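Local coordinates for protein transferrin (PDB 6WB6) that binds one ferric ion per molecule together with carbonate and transports iron in an insect, at residues Pro55-Asp60 with Pro272-Ile277; Glu91-Val96 with Thr221-Thr226; Ser396-Gly401 with Lys417-His422; Thr446-Ile451 with Gly567-Leu572. One frame throughout, in Å; residues are numbered along the deposited sequence.

Interaction 1 of 4, residues Pro55-Asp60 with Pro272-Ile277; sequences PVDPED and PWQGLI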
loop_
_atom_site.group_PDB
_atom_site.type_symbol
_atom_site.label_atom_id
_atom_site.label_comp_id
_atom_site.label_asym_id
_atom_site.label_seq_id
_atom_site.Cartn_x
_atom_site.Cartn_y
_atom_site.Cartn_z
ATOM N N PRO A 55 6.145 -7.006 19.720
ATOM C CA PRO A 55 7.112 -6.077 19.127
ATOM C C PRO A 55 6.418 -4.932 18.396
ATOM O O PRO A 55 5.383 -5.112 17.756
ATOM C CB PRO A 55 7.894 -6.972 18.155
ATOM C CG PRO A 55 6.910 -8.057 17.810
ATOM C CD PRO A 55 6.208 -8.335 19.086
ATOM N N VAL A 56 7.014 -3.752 18.475
ATOM C CA VAL A 56 6.417 -2.538 17.934
ATOM C C VAL A 56 7.500 -1.693 17.274
ATOM O O VAL A 56 8.607 -1.559 17.807
ATOM C CB VAL A 56 5.715 -1.715 19.037
ATOM C CG1 VAL A 56 4.343 -2.309 19.423
ATOM C CG2 VAL A 56 6.617 -1.611 20.238
ATOM N N ASP A 57 7.175 -1.111 16.122
ATOM C CA ASP A 57 7.884 0.068 15.667
ATOM C C ASP A 57 7.361 1.282 16.434
ATOM O O ASP A 57 6.286 1.224 17.033
ATOM C CB ASP A 57 7.697 0.272 14.163
ATOM C CG ASP A 57 8.163 -0.920 13.326
ATOM O OD1 ASP A 57 9.164 -1.598 13.671
ATOM O OD2 ASP A 57 7.526 -1.161 12.289
ATOM N N PRO A 58 8.097 2.401 16.414
ATOM C CA PRO A 58 7.585 3.641 17.031
ATOM C C PRO A 58 6.201 4.049 16.523
ATOM O O PRO A 58 5.349 4.514 17.288
ATOM C CB PRO A 58 8.670 4.664 16.648
ATOM C CG PRO A 58 9.905 3.838 16.357
ATOM C CD PRO A 58 9.358 2.633 15.682
ATOM N N GLU A 59 5.961 3.869 15.232
ATOM C CA GLU A 59 4.633 4.090 14.683
ATOM C C GLU A 59 3.573 3.235 15.399
ATOM O O GLU A 59 2.433 3.674 15.576
ATOM C CB GLU A 59 4.654 3.798 13.175
ATOM C CG GLU A 59 5.474 4.791 12.314
ATOM C CD GLU A 59 6.959 4.374 12.140
ATOM O OE1 GLU A 59 7.465 3.634 12.990
ATOM O OE2 GLU A 59 7.611 4.767 11.149
ATOM N N ASP A 60 3.925 2.004 15.801
ATOM C CA ASP A 60 2.967 1.138 16.489
ATOM C C ASP A 60 2.724 1.604 17.928
ATOM O O ASP A 60 1.594 1.543 18.431
ATOM C CB ASP A 60 3.462 -0.317 16.459
ATOM C CG ASP A 60 3.678 -0.851 15.045
ATOM O OD1 ASP A 60 2.814 -0.657 14.156
ATOM O OD2 ASP A 60 4.741 -1.457 14.814
ATOM N N PRO A 272 13.195 6.909 17.046
ATOM C CA PRO A 272 13.404 6.028 18.190
ATOM C C PRO A 272 13.612 4.600 17.728
ATOM O O PRO A 272 13.194 4.213 16.635
ATOM C CB PRO A 272 12.102 6.159 18.992
ATOM C CG PRO A 272 11.327 7.283 18.344
ATOM C CD PRO A 272 11.768 7.282 16.925
ATOM N N TRP A 273 14.299 3.836 18.570
ATOM C CA TRP A 273 14.442 2.404 18.353
ATOM C C TRP A 273 13.095 1.715 18.391
ATOM O O TRP A 273 12.188 2.116 19.121
ATOM C CB TRP A 273 15.286 1.774 19.443
ATOM C CG TRP A 273 16.719 2.175 19.508
ATOM C CD1 TRP A 273 17.309 2.878 20.498
ATOM C CD2 TRP A 273 17.746 1.848 18.568
ATOM N NE1 TRP A 273 18.647 3.022 20.243
ATOM C CE2 TRP A 273 18.944 2.396 19.060
ATOM C CE3 TRP A 273 17.768 1.155 17.355
ATOM C CZ2 TRP A 273 20.162 2.272 18.384
ATOM C CZ3 TRP A 273 18.986 1.033 16.673
ATOM C CH2 TRP A 273 20.166 1.590 17.195
ATOM N N GLN A 274 13.004 0.614 17.663
ATOM C CA GLN A 274 11.914 -0.313 17.862
ATOM C C GLN A 274 12.136 -1.077 19.159
ATOM O O GLN A 274 13.211 -1.017 19.776
ATOM C CB GLN A 274 11.823 -1.320 16.727
ATOM C CG GLN A 274 11.991 -0.775 15.354
ATOM C CD GLN A 274 12.689 -1.777 14.494
ATOM O OE1 GLN A 274 13.777 -2.225 14.828
ATOM N NE2 GLN A 274 12.048 -2.174 13.406
ATOM N N GLY A 275 11.116 -1.833 19.558
ATOM C CA GLY A 275 11.254 -2.681 20.728
ATOM C C GLY A 275 10.001 -3.469 21.047
ATOM O O GLY A 275 9.269 -3.875 20.143
ATOM N N LEU A 276 9.755 -3.703 22.331
ATOM C CA LEU A 276 8.608 -4.478 22.786
ATOM C C LEU A 276 7.735 -3.595 23.656
ATOM O O LEU A 276 8.241 -2.812 24.467
ATOM C CB LEU A 276 9.018 -5.710 23.596
ATOM C CG LEU A 276 10.038 -6.656 22.977
ATOM C CD1 LEU A 276 10.575 -7.605 24.062
ATOM C CD2 LEU A 276 9.371 -7.398 21.822
ATOM N N ILE A 277 6.433 -3.733 23.479
ATOM C CA ILE A 277 5.439 -3.026 24.266
ATOM C C ILE A 277 4.616 -4.077 25.006
ATOM O O ILE A 277 4.370 -5.166 24.480
ATOM C CB ILE A 277 4.576 -2.132 23.344
ATOM C CG1 ILE A 277 3.976 -0.935 24.105
ATOM C CG2 ILE A 277 3.519 -2.968 22.656
ATOM C CD1 ILE A 277 3.052 -0.033 23.247
#

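Interaction 2 of 4, residues Glu91-Val96 with Thr221-Thr226; sequences EAVIVV and TKVIFT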
loop_
_atom_site.group_PDB
_atom_site.type_symbol
_atom_site.label_atom_id
_atom_site.label_comp_id
_atom_site.label_asym_id
_atom_site.label_seq_id
_atom_site.Cartn_x
_atom_site.Cartn_y
_atom_site.Cartn_z
ATOM N N GLU A 91 19.736 9.899 14.960
ATOM C CA GLU A 91 19.463 11.311 15.105
ATOM C C GLU A 91 19.526 11.990 13.752
ATOM O O GLU A 91 20.436 11.731 12.953
ATOM C CB GLU A 91 20.469 11.956 16.046
ATOM C CG GLU A 91 20.420 11.370 17.444
ATOM C CD GLU A 91 21.695 11.662 18.175
ATOM O OE1 GLU A 91 22.696 10.976 17.873
ATOM O OE2 GLU A 91 21.710 12.613 18.986
ATOM N N ALA A 92 18.550 12.862 13.517
ATOM C CA ALA A 92 18.444 13.623 12.286
ATOM C C ALA A 92 19.286 14.870 12.437
ATOM O O ALA A 92 19.247 15.532 13.471
ATOM C CB ALA A 92 16.983 14.000 11.993
ATOM N N VAL A 93 20.058 15.190 11.407
ATOM C CA VAL A 93 20.931 16.343 11.476
ATOM C C VAL A 93 20.798 17.133 10.194
ATOM O O VAL A 93 20.324 16.637 9.167
ATOM C CB VAL A 93 22.418 15.958 11.745
ATOM C CG1 VAL A 93 22.539 15.354 13.143
ATOM C CG2 VAL A 93 22.949 15.050 10.728
ATOM N N ILE A 94 21.230 18.387 10.287
ATOM C CA ILE A 94 21.344 19.323 9.176
ATOM C C ILE A 94 22.835 19.598 8.988
ATOM O O ILE A 94 23.512 20.008 9.939
ATOM C CB ILE A 94 20.603 20.635 9.464
ATOM C CG1 ILE A 94 19.169 20.394 9.962
ATOM C CG2 ILE A 94 20.601 21.508 8.202
ATOM C CD1 ILE A 94 18.502 21.644 10.442
ATOM N N VAL A 95 23.360 19.370 7.786
ATOM C CA VAL A 95 24.798 19.496 7.534
ATOM C C VAL A 95 25.015 20.544 6.443
ATOM O O VAL A 95 24.416 20.466 5.366
ATOM C CB VAL A 95 25.441 18.148 7.159
ATOM C CG1 VAL A 95 26.955 18.315 6.907
ATOM C CG2 VAL A 95 25.187 17.048 8.269
ATOM N N VAL A 96 25.889 21.512 6.727
ATOM C CA VAL A 96 26.194 22.629 5.841
ATOM C C VAL A 96 27.708 22.759 5.695
ATOM O O VAL A 96 28.481 22.184 6.462
ATOM C CB VAL A 96 25.606 23.951 6.367
ATOM C CG1 VAL A 96 24.114 23.898 6.365
ATOM C CG2 VAL A 96 26.123 24.236 7.775
ATOM N N THR A 221 20.427 14.470 6.907
ATOM C CA THR A 221 20.810 13.083 7.008
ATOM C C THR A 221 20.882 12.712 8.494
ATOM O O THR A 221 20.232 13.339 9.342
ATOM C CB THR A 221 22.104 12.889 6.205
ATOM O OG1 THR A 221 22.489 11.530 6.241
ATOM C CG2 THR A 221 23.236 13.803 6.746
ATOM N N LYS A 222 21.630 11.662 8.812
ATOM C CA LYS A 222 21.752 11.219 10.195
ATOM C C LYS A 222 23.222 11.141 10.577
ATOM O O LYS A 222 24.112 11.109 9.730
ATOM C CB LYS A 222 21.064 9.873 10.459
ATOM C CG LYS A 222 21.646 8.672 9.759
ATOM C CD LYS A 222 20.958 7.385 10.195
ATOM C CE LYS A 222 21.273 6.254 9.240
ATOM N NZ LYS A 222 20.323 5.090 9.363
ATOM N N VAL A 223 23.448 11.086 11.887
ATOM C CA VAL A 223 24.777 11.306 12.441
ATOM C C VAL A 223 25.733 10.239 11.960
ATOM O O VAL A 223 26.870 10.520 11.574
ATOM C CB VAL A 223 24.705 11.319 13.976
ATOM C CG1 VAL A 223 26.109 11.246 14.586
ATOM C CG2 VAL A 223 23.961 12.529 14.405
ATOM N N ILE A 224 25.294 8.986 12.011
ATOM C CA ILE A 224 26.223 7.889 11.832
ATOM C C ILE A 224 26.807 7.928 10.433
ATOM O O ILE A 224 28.010 7.696 10.248
ATOM C CB ILE A 224 25.534 6.549 12.154
ATOM C CG1 ILE A 224 26.537 5.417 12.092
ATOM C CG2 ILE A 224 24.362 6.272 11.212
ATOM C CD1 ILE A 224 26.034 4.113 12.735
ATOM N N PHE A 225 25.980 8.255 9.426
ATOM C CA PHE A 225 26.523 8.419 8.082
ATOM C C PHE A 225 27.306 9.707 7.956
ATOM O O PHE A 225 28.195 9.798 7.105
ATOM C CB PHE A 225 25.421 8.379 7.022
ATOM C CG PHE A 225 25.087 6.991 6.569
ATOM C CD1 PHE A 225 24.171 6.247 7.255
ATOM C CD2 PHE A 225 25.713 6.426 5.476
ATOM C CE1 PHE A 225 23.876 4.982 6.879
ATOM C CE2 PHE A 225 25.406 5.138 5.085
ATOM C CZ PHE A 225 24.493 4.420 5.796
ATOM N N THR A 226 27.008 10.709 8.781
ATOM C CA THR A 226 27.810 11.928 8.731
ATOM C C THR A 226 29.196 11.671 9.318
ATOM O O THR A 226 30.218 12.041 8.730
ATOM C CB THR A 226 27.108 13.057 9.473
ATOM O OG1 THR A 226 25.810 13.288 8.901
ATOM C CG2 THR A 226 27.922 14.338 9.410
#

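Interaction 3 of 4, residues Ser396-Gly401 with Lys417-His422; sequences SVQDNG and KKYNLH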
loop_
_atom_site.group_PDB
_atom_site.type_symbol
_atom_site.label_atom_id
_atom_site.label_comp_id
_atom_site.label_asym_id
_atom_site.label_seq_id
_atom_site.Cartn_x
_atom_site.Cartn_y
_atom_site.Cartn_z
ATOM N N SER A 396 -24.461 8.602 -0.871
ATOM C CA SER A 396 -23.752 9.458 0.063
ATOM C C SER A 396 -22.557 10.110 -0.605
ATOM O O SER A 396 -22.260 11.282 -0.343
ATOM C CB SER A 396 -23.317 8.659 1.292
ATOM O OG SER A 396 -22.486 9.421 2.156
ATOM N N VAL A 397 -21.845 9.376 -1.465
ATOM C CA VAL A 397 -20.751 10.006 -2.206
ATOM C C VAL A 397 -21.301 11.160 -3.052
ATOM O O VAL A 397 -20.762 12.270 -3.053
ATOM C CB VAL A 397 -19.996 8.966 -3.052
ATOM C CG1 VAL A 397 -18.823 9.610 -3.848
ATOM C CG2 VAL A 397 -19.410 7.852 -2.146
ATOM N N GLN A 398 -22.411 10.933 -3.744
ATOM C CA GLN A 398 -23.020 12.017 -4.513
ATOM C C GLN A 398 -23.321 13.236 -3.646
ATOM O O GLN A 398 -22.981 14.367 -4.012
ATOM C CB GLN A 398 -24.301 11.537 -5.164
ATOM C CG GLN A 398 -24.915 12.567 -6.045
ATOM C CD GLN A 398 -26.233 12.134 -6.558
ATOM O OE1 GLN A 398 -26.419 11.986 -7.768
ATOM N NE2 GLN A 398 -27.183 11.919 -5.642
ATOM N N ASP A 399 -24.002 13.019 -2.513
ATOM C CA ASP A 399 -24.410 14.063 -1.582
ATOM C C ASP A 399 -23.231 14.713 -0.911
ATOM O O ASP A 399 -23.417 15.691 -0.185
ATOM C CB ASP A 399 -25.300 13.491 -0.469
ATOM C CG ASP A 399 -26.681 13.132 -0.945
ATOM O OD1 ASP A 399 -27.181 13.804 -1.874
ATOM O OD2 ASP A 399 -27.258 12.171 -0.378
ATOM N N ASN A 400 -22.039 14.166 -1.106
ATOM C CA ASN A 400 -20.851 14.556 -0.350
ATOM C C ASN A 400 -20.965 14.219 1.138
ATOM O O ASN A 400 -20.355 14.871 1.987
ATOM C CB ASN A 400 -20.547 16.037 -0.514
ATOM C CG ASN A 400 -19.126 16.364 -0.154
ATOM O OD1 ASN A 400 -18.220 15.555 -0.375
ATOM N ND2 ASN A 400 -18.921 17.537 0.433
ATOM N N GLY A 401 -21.758 13.212 1.485
ATOM C CA GLY A 401 -21.612 12.622 2.799
ATOM C C GLY A 401 -20.380 11.753 2.907
ATOM O O GLY A 401 -19.926 11.468 4.013
ATOM N N LYS A 417 -24.188 6.359 -14.074
ATOM C CA LYS A 417 -25.388 6.931 -14.675
ATOM C C LYS A 417 -26.276 7.526 -13.598
ATOM O O LYS A 417 -26.882 8.581 -13.789
ATOM C CB LYS A 417 -26.165 5.867 -15.460
ATOM C CG LYS A 417 -26.328 6.154 -16.942
ATOM N N LYS A 418 -26.335 6.876 -12.441
ATOM C CA LYS A 418 -27.373 7.171 -11.468
ATOM C C LYS A 418 -26.948 8.262 -10.504
ATOM O O LYS A 418 -27.773 9.109 -10.136
ATOM C CB LYS A 418 -27.738 5.890 -10.698
ATOM C CG LYS A 418 -28.465 6.112 -9.366
ATOM C CD LYS A 418 -29.937 6.012 -9.527
ATOM C CE LYS A 418 -30.360 4.563 -9.526
ATOM N NZ LYS A 418 -30.700 4.149 -8.143
ATOM N N TYR A 419 -25.694 8.236 -10.084
ATOM C CA TYR A 419 -25.176 9.172 -9.069
ATOM C C TYR A 419 -24.093 10.087 -9.583
ATOM O O TYR A 419 -23.524 10.734 -8.782
ATOM C CB TYR A 419 -24.570 8.384 -7.932
ATOM C CG TYR A 419 -25.612 7.635 -7.188
ATOM C CD1 TYR A 419 -26.608 8.334 -6.547
ATOM C CD2 TYR A 419 -25.639 6.262 -7.213
ATOM C CE1 TYR A 419 -27.591 7.679 -5.869
ATOM C CE2 TYR A 419 -26.576 5.583 -6.475
ATOM C CZ TYR A 419 -27.591 6.309 -5.904
ATOM O OH TYR A 419 -28.567 5.703 -5.264
ATOM N N ASN A 420 -23.877 10.108 -10.882
ATOM C CA ASN A 420 -22.827 10.921 -11.490
ATOM C C ASN A 420 -21.498 10.763 -10.750
ATOM O O ASN A 420 -20.775 11.735 -10.497
ATOM C CB ASN A 420 -23.243 12.384 -11.549
ATOM C CG ASN A 420 -22.444 13.157 -12.544
ATOM O OD1 ASN A 420 -21.810 12.573 -13.436
ATOM N ND2 ASN A 420 -22.461 14.487 -12.412
ATOM N N LEU A 421 -21.177 9.524 -10.400
ATOM C CA LEU A 421 -19.886 9.179 -9.831
ATOM C C LEU A 421 -18.997 8.601 -10.916
ATOM O O LEU A 421 -19.451 8.262 -12.008
ATOM C CB LEU A 421 -20.057 8.179 -8.687
ATOM C CG LEU A 421 -21.053 8.621 -7.618
ATOM C CD1 LEU A 421 -21.322 7.465 -6.657
ATOM C CD2 LEU A 421 -20.492 9.818 -6.897
ATOM N N HIS A 422 -17.716 8.439 -10.584
ATOM C CA HIS A 422 -16.756 7.921 -11.538
ATOM C C HIS A 422 -15.690 7.115 -10.803
ATOM O O HIS A 422 -15.353 7.427 -9.654
ATOM C CB HIS A 422 -16.109 9.071 -12.324
ATOM C CG HIS A 422 -15.137 9.877 -11.519
ATOM N ND1 HIS A 422 -15.524 10.935 -10.718
ATOM C CD2 HIS A 422 -13.790 9.790 -11.400
ATOM C CE1 HIS A 422 -14.459 11.467 -10.148
ATOM N NE2 HIS A 422 -13.392 10.790 -10.544
#

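Interaction 4 of 4, residues Thr446-Ile451 with Gly567-Leu572; sequences TAYNKI and GGRDVL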
loop_
_atom_site.group_PDB
_atom_site.type_symbol
_atom_site.label_atom_id
_atom_site.label_comp_id
_atom_site.label_asym_id
_atom_site.label_seq_id
_atom_site.Cartn_x
_atom_site.Cartn_y
_atom_site.Cartn_z
ATOM N N THR A 446 -8.522 -25.861 -33.040
ATOM C CA THR A 446 -9.800 -25.683 -33.710
ATOM C C THR A 446 -9.726 -24.471 -34.640
ATOM O O THR A 446 -8.791 -23.670 -34.589
ATOM C CB THR A 446 -10.954 -25.546 -32.709
ATOM O OG1 THR A 446 -10.710 -24.478 -31.781
ATOM C CG2 THR A 446 -11.151 -26.852 -31.956
ATOM N N ALA A 447 -10.735 -24.349 -35.500
ATOM C CA ALA A 447 -10.656 -23.519 -36.698
ATOM C C ALA A 447 -11.117 -22.076 -36.495
ATOM O O ALA A 447 -11.413 -21.399 -37.485
ATOM C CB ALA A 447 -11.484 -24.157 -37.819
ATOM N N TYR A 448 -11.162 -21.572 -35.264
ATOM C CA TYR A 448 -11.687 -20.239 -34.989
ATOM C C TYR A 448 -10.549 -19.299 -34.634
ATOM O O TYR A 448 -9.817 -19.556 -33.678
ATOM C CB TYR A 448 -12.714 -20.295 -33.861
ATOM C CG TYR A 448 -13.605 -21.487 -33.996
ATOM C CD1 TYR A 448 -14.730 -21.450 -34.803
ATOM C CD2 TYR A 448 -13.300 -22.671 -33.337
ATOM C CE1 TYR A 448 -15.532 -22.556 -34.937
ATOM C CE2 TYR A 448 -14.096 -23.779 -33.459
ATOM C CZ TYR A 448 -15.208 -23.719 -34.254
ATOM O OH TYR A 448 -15.981 -24.839 -34.375
ATOM N N ASN A 449 -10.398 -18.216 -35.422
ATOM C CA ASN A 449 -9.415 -17.174 -35.148
ATOM C C ASN A 449 -10.014 -15.778 -35.053
ATOM O O ASN A 449 -9.270 -14.822 -34.821
ATOM C CB ASN A 449 -8.336 -17.140 -36.235
ATOM C CG ASN A 449 -7.789 -18.491 -36.536
ATOM O OD1 ASN A 449 -6.945 -18.996 -35.808
ATOM N ND2 ASN A 449 -8.267 -19.094 -37.619
ATOM N N LYS A 450 -11.317 -15.633 -35.250
ATOM C CA LYS A 450 -11.992 -14.344 -35.218
ATOM C C LYS A 450 -13.489 -14.623 -35.102
ATOM O O LYS A 450 -13.940 -15.761 -35.269
ATOM C CB LYS A 450 -11.639 -13.508 -36.452
ATOM C CG LYS A 450 -11.988 -14.156 -37.772
ATOM C CD LYS A 450 -11.835 -13.168 -38.953
ATOM C CE LYS A 450 -12.535 -13.684 -40.200
ATOM N NZ LYS A 450 -13.272 -12.566 -40.885
ATOM N N ILE A 451 -14.262 -13.570 -34.838
ATOM C CA ILE A 451 -15.613 -13.795 -34.331
ATOM C C ILE A 451 -16.534 -14.352 -35.411
ATOM O O ILE A 451 -17.413 -15.164 -35.115
ATOM C CB ILE A 451 -16.188 -12.517 -33.703
ATOM C CG1 ILE A 451 -17.516 -12.835 -32.994
ATOM C CG2 ILE A 451 -16.362 -11.404 -34.758
ATOM C CD1 ILE A 451 -17.406 -13.878 -31.865
ATOM N N GLY A 567 -6.835 -10.969 -34.524
ATOM C CA GLY A 567 -7.477 -12.201 -34.077
ATOM C C GLY A 567 -6.440 -13.240 -33.676
ATOM O O GLY A 567 -5.351 -12.923 -33.177
ATOM N N GLY A 568 -6.772 -14.506 -33.908
ATOM C CA GLY A 568 -5.857 -15.561 -33.524
ATOM C C GLY A 568 -5.963 -15.940 -32.052
ATOM O O GLY A 568 -6.947 -15.658 -31.363
ATOM N N ARG A 569 -4.910 -16.584 -31.569
ATOM C CA ARG A 569 -4.942 -17.324 -30.316
ATOM C C ARG A 569 -3.687 -17.052 -29.512
ATOM O O ARG A 569 -2.623 -16.817 -30.076
ATOM C CB ARG A 569 -5.020 -18.826 -30.567
ATOM C CG ARG A 569 -6.374 -19.317 -30.983
ATOM C CD ARG A 569 -6.258 -20.412 -32.006
ATOM N NE ARG A 569 -7.588 -20.815 -32.431
ATOM C CZ ARG A 569 -8.222 -21.894 -32.002
ATOM N NH1 ARG A 569 -7.652 -22.718 -31.144
ATOM N NH2 ARG A 569 -9.436 -22.151 -32.451
ATOM N N ASP A 570 -3.807 -17.133 -28.191
ATOM C CA ASP A 570 -2.637 -17.045 -27.325
ATOM C C ASP A 570 -2.862 -17.928 -26.101
ATOM O O ASP A 570 -3.974 -18.397 -25.851
ATOM C CB ASP A 570 -2.359 -15.604 -26.926
ATOM C CG ASP A 570 -0.906 -15.369 -26.617
ATOM O OD1 ASP A 570 -0.240 -16.304 -26.122
ATOM O OD2 ASP A 570 -0.431 -14.253 -26.881
ATOM N N VAL A 571 -1.784 -18.160 -25.335
ATOM C CA VAL A 571 -1.860 -19.121 -24.222
ATOM C C VAL A 571 -2.821 -18.651 -23.132
ATOM O O VAL A 571 -3.164 -17.465 -23.020
ATOM C CB VAL A 571 -0.477 -19.379 -23.608
ATOM C CG1 VAL A 571 0.394 -20.127 -24.571
ATOM C CG2 VAL A 571 0.154 -18.070 -23.161
ATOM N N LEU A 572 -3.202 -19.605 -22.265
ATOM C CA LEU A 572 -4.133 -19.314 -21.175
ATOM C C LEU A 572 -3.640 -18.184 -20.281
ATOM O O LEU A 572 -4.450 -17.427 -19.739
ATOM C CB LEU A 572 -4.383 -20.569 -20.325
ATOM C CG LEU A 572 -4.956 -21.853 -20.959
ATOM C CD1 LEU A 572 -5.378 -22.847 -19.871
ATOM C CD2 LEU A 572 -6.124 -21.571 -21.884
#

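Interaction 1 of 4, residues Pro55-Asp60 with Pro272-Ile277
Val56 and Ile277 make the close-packed end of this contact. Their branches cross at about a right angle, and Val56 CG1 presses to 3.4 Å from Ile277 CG2, tighter than an ordinary methyl contact. Val56 reaches this position with CG1 anti to its own carbonyl carbon (chi1 -77°), and Leu43 of helix 39-47 packs against both side chains. Next to them the backbones pair as antiparallel strands: Val56 N donates to Gly275 O at 2.8 Å, and Gly275 N returns a bond to Val56 O at 3.1 Å. In the adjacent, non-hydrogen-bonded pair, Pro55 with Leu276, Leu276 CD2 lies 3.8 Å from Pro55 CA. Strand 53-56 is an edge strand of the four-stranded antiparallel sheet of an N-lobe subdomain, with 275-279 next to it. Residues 272-274 lead into strand 275-279 from strand 269-271, on the returning one of the two long connections between subdomains that serve as the hinge in transferrin lobes. Here the ring-to-ring packing is looser: Pro58 CG, at the start of helix 58-65, is 4.0 Å from Pro272 CD, although the same CG comes to 3.3 Å from Pro272 O, and Tyr338 touches both rings. On the partly exposed side Gln274 and Asp57 run side by side, their amide and carboxylate planes 12° apart. Gln274 NE2 donates to the syn side of Asp57 OD1 at 3.0 Å, well out of the carboxylate plane. Asp57 is a predicted iron ligand, yet its OD2 here forms a salt bridge with Arg376, which also pairs with Asp60 OD1.

Interaction 2 of 4, residues Glu91-Val96 with Thr221-Thr226
Val93 CG1 meets Val223 CG2 at 3.4 Å, a tight methyl contact, the side chains crossing at about a right angle. Beside it Val93 N donates to Thr221 O at 2.8 Å and Thr221 N to Val93 O at 3.1 Å, a hydrogen-bonded antiparallel pair. Val223 N still reaches back to Glu91 O, a longer and more bent bond (3.3 Å, 138° at the hydrogen). Strand 218-222 passes directly into helix 223-229, with Lys222 at the N-cap position, along strand 90-97 that enters the second N-lobe subdomain from the hinge. The first helical turn is fastened at Lys222 O, which accepts from both Thr226 N and Thr226 OG1; the hydroxyl stands above the carbonyl plane. This fixes the rotation of Thr226, with OG1 anti to the carbonyl carbon (chi1 -58°) and CG2, anti to the backbone N, 4.0 Å from Val95 CG2, the two side chains tip to tip. Tyr251 of strand 249-252 touches Val93, Val95 and Thr226. Farther out, Thr221 OG1 is bonded to Tyr204 O, and the extended Lys222 side chain forms a cation-pi contact with the Tyr204 ring. Tyr204 and Tyr90 bind the ferric ion, about 5 Å from the Lys222 side chain.

Interaction 3 of 4, residues Ser396-Gly401 with Lys417-His422
Val397 and Leu421 meet most closely through one methyl of each: Val397 CG1, anti to its backbone N (chi1 -180°), sits 3.5 Å from Leu421 CD2, unusually close for two carbons. The side chains meet at a slant, and Leu421 CD2 also lies 3.9 Å from Gln398 N, so the leucine packs against the helix backbone. Gln398 stretches out fully, with CG anti to the backbone N (chi1 -176°) and the chain straight beyond it. It lays its end against the edge of the Tyr419 ring, where Gln398 CD is in the ring plane and 3.8 Å from Tyr419 CD1. Amide and ring stand nearly upright to each other, 78° apart. One face of that ring is covered from within its own segment by Lys418 CG, 3.4 Å above the centre. The Tyr419 hydroxyl is hydrogen-bonded to Asp391 on helix 390-399, which also carries Val397 and Gln398. Each helix is followed by a residue with positive phi, Asn400 in a Schellman motif and Asn420 just before Leu421. The contact joins the ends of helix 390-399 and helix 411-419, the latter with the residues leading into strand 422-428, in a C-lobe alpha/beta subdomain of the periplasmic-binding-protein-like fold of transferrins.

Interaction 4 of 4, residues Thr446-Ile451 with Gly567-Leu572
Arg569 supplies most of the polar bonds to the 446-451 loop. Its CG is anti to the carbonyl carbon, and the chain bends at chi2 (143°). Its NE and NH2 grip a single atom, Tyr448 O, side-on, at 2.8 Å from NE and 2.9 Å from NH2, with the oxygen close to the guanidinium plane. NH2 also donates almost straight (172°) to Thr446 OG1 at 2.7 Å, again in that plane, so three bonds hold the guanidinium against rotation. Its remaining nitrogen, NH1, forms a salt bridge with Glu558 and a bond to Lys443 O, which also pairs with Thr446 OG1. The backbone adds one cross-link: Gly568 N donates to Asn449 O at 2.7 Å, in the carbonyl plane and on a lone pair. The same oxygen lies 3.3 Å from Gly567 CA in a CA-H...O contact. Both glycines have positive phi, and a CB at Gly567 would clash with Asn449 O. Among non-bonded contacts, Thr446 O sits over one face of the guanidinium. The Tyr448 ring turns its edge to it, Tyr448 CD2 4.0 Å from Arg569 NH2 and the planes 16° apart. This surface tie, far from the iron site, fastens the loop after strand 437-443 to strand 569-570 and the two glycines before it, where 569-570 pairs with strand 557-560 at the margin of a mixed C-lobe sheet.

From the N terminus, interaction 1 opens first, at 55-60, and its partner 272-277 returns more than 200 residues later, closing a large loop of the N-lobe. Within that loop lies the whole of interaction 2, which joins 91-96 to 221-226 in the other subdomain; nearest atoms of the two are about 7 Å apart. Interaction 1 thus holds one subdomain's sheet and interaction 2 the other's. The C-lobe contacts follow in series. Interaction 3 closes a short loop between neighbouring helices, and interaction 4 then opens and spans some 115 residues. No loops cross, and interactions 3 and 4, with centres about 41 Å apart, do not touch.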